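Local coordinates for protein DynE8 (Micromonospora chersina, PDB 4AMM) that is an iterative enediyne polyketide synthase, present here as its acyltransferase domain, and probably loads acyl units for assembly of the dynemicin polyketide chain, at residues E227-A230 against G231-A234. Sequence-based numbering, arbitrary orientation.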
ATOM      1  N   GLU A 227      -7.955 -20.225 -17.469  1.00 12.85           N
ATOM      2  CA  GLU A 227      -8.855 -21.320 -17.929  1.00 13.78           C
ATOM      3  C   GLU A 227     -10.327 -20.874 -18.031  1.00 13.53           C
ATOM      4  O   GLU A 227     -10.971 -21.149 -19.050  1.00 15.76           O
ATOM      5  CB  GLU A 227      -8.723 -22.487 -16.948  1.00 16.20           C
ATOM      6  CG  GLU A 227      -9.544 -23.738 -17.375  1.00 20.71           C
ATOM      7  CD  GLU A 227      -9.670 -24.754 -16.239  1.00 35.53           C
ATOM      8  OE1 GLU A 227      -8.715 -25.513 -16.044  1.00 42.27           O
ATOM      9  OE2 GLU A 227     -10.725 -24.789 -15.538  1.00 42.37           O
ATOM     10  N   LEU A 228     -10.811 -20.104 -17.057  1.00 13.62           N
ATOM     11  CA  LEU A 228     -12.189 -19.615 -17.124  1.00 15.83           C
ATOM     12  C   LEU A 228     -12.390 -18.638 -18.277  1.00 15.08           C
ATOM     13  O   LEU A 228     -13.466 -18.607 -18.917  1.00 17.34           O
ATOM     14  CB  LEU A 228     -12.613 -18.908 -15.812  1.00 16.64           C
ATOM     15  CG  LEU A 228     -12.703 -19.761 -14.549  1.00 16.40           C
ATOM     16  CD1 LEU A 228     -12.989 -18.939 -13.275  1.00 18.17           C
ATOM     17  CD2 LEU A 228     -13.835 -20.786 -14.701  1.00 20.12           C
ATOM     18  N   ALA A 229     -11.381 -17.813 -18.541  1.00 14.20           N
ATOM     19  CA  ALA A 229     -11.492 -16.780 -19.555  1.00 14.17           C
ATOM     20  C   ALA A 229     -11.226 -17.289 -20.978  1.00 14.49           C
ATOM     21  O   ALA A 229     -11.516 -16.562 -21.950  1.00 13.32           O
ATOM     22  CB  ALA A 229     -10.526 -15.626 -19.256  1.00 14.47           C
ATOM     23  N   ALA A 230     -10.681 -18.494 -21.124  1.00 14.17           N
ATOM     24  CA  ALA A 230     -10.221 -18.969 -22.440  1.00 13.94           C
ATOM     25  C   ALA A 230     -11.374 -19.071 -23.412  1.00 14.95           C
ATOM     26  O   ALA A 230     -12.413 -19.657 -23.081  1.00 16.55           O
ATOM     27  CB  ALA A 230      -9.464 -20.288 -22.301  1.00 16.84           C
ATOM     28  N   GLY A 231     -11.259 -18.391 -24.541  1.00 15.02           N
ATOM     29  CA  GLY A 231     -12.273 -18.428 -25.591  1.00 14.57           C
ATOM     30  C   GLY A 231     -13.431 -17.451 -25.316  1.00 14.89           C
ATOM     31  O   GLY A 231     -14.347 -17.325 -26.133  1.00 18.09           O
ATOM     32  N   THR A 232     -13.425 -16.771 -24.185  1.00 13.25           N
ATOM     33  CA  THR A 232     -14.576 -15.901 -23.798  1.00 12.75           C
ATOM     34  C   THR A 232     -14.481 -14.477 -24.340  1.00 12.38           C
ATOM     35  O   THR A 232     -15.471 -13.759 -24.386  1.00 13.98           O
ATOM     36  CB  THR A 232     -14.763 -15.769 -22.337  1.00 12.64           C
ATOM     37  OG1 THR A 232     -13.647 -15.003 -21.747  1.00 12.15           O
ATOM     38  CG2 THR A 232     -14.927 -17.089 -21.624  1.00 13.39           C
ATOM     39  N   GLY A 233     -13.248 -14.042 -24.700  1.00 12.24           N
ATOM     40  CA  GLY A 233     -12.989 -12.631 -24.967  1.00 12.35           C
ATOM     41  C   GLY A 233     -12.530 -11.831 -23.768  1.00 12.43           C
ATOM     42  O   GLY A 233     -11.964 -10.749 -23.983  1.00 13.26           O
ATOM     43  N   ALA A 234     -12.818 -12.301 -22.567  1.00 11.34           N
ATOM     44  CA  ALA A 234     -12.281 -11.564 -21.407  1.00 11.82           C
ATOM     45  C   ALA A 234     -10.839 -11.872 -21.241  1.00 10.94           C
ATOM     46  O   ALA A 234     -10.355 -12.933 -21.662  1.00 12.36           O
ATOM     47  CB  ALA A 234     -13.052 -12.044 -20.173  1.00 12.55           C
TER
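Thr232 takes hold of the carbonyl oxygen of Ala229, the last residue of helix 222-229, with two donors at once. Its backbone N lies 2.9 Å from Ala229 O in a fairly straight bond. Its hydroxyl OG1 gives a shorter bond of 2.6 Å to the same oxygen. Both donors come from the same face of the carbonyl, the N-H well above the plane and the hydroxyl tilted 30° from it. A terminal carbonyl with no further helical turn to bond to is thus satisfied by the residue three places on. The backbone bond closes a type II beta turn with Ala230 and Gly231 at its corners; glycine suits the second corner, because positive phi is easiest for a residue without a side chain, and a CB would strike Ala230 O. With chi1 at 68°, OG1 sits between the backbone N and the carbonyl carbon of its own residue, where it also accepts from Ala234 N, 2.9 Å from Thr232 OG1, making an ST turn. The hydroxyl therefore donates backward and accepts forward, joining the helix end to the bend that leads into strand 235-241 in the smaller mixed-sheet part of the acyltransferase domain. A valine here would probably leave the Ala234 N-H without its acceptor and Ala229 O with the backbone donor alone. The other branch of the threonine, CG2, rests 3.4 Å from Leu228 O, and the side chain also touches Val257 of helix 251-264. Small methyls suit the inside of the bend: Ala229 CB lies 3.6 Å from Ala234 O and 4.5 Å from Ala234 CB. Leu228 points away from the turn to pack on Ala260 and Ala261, while Thr232 O accepts a hydrogen bond from Arg256 NH1.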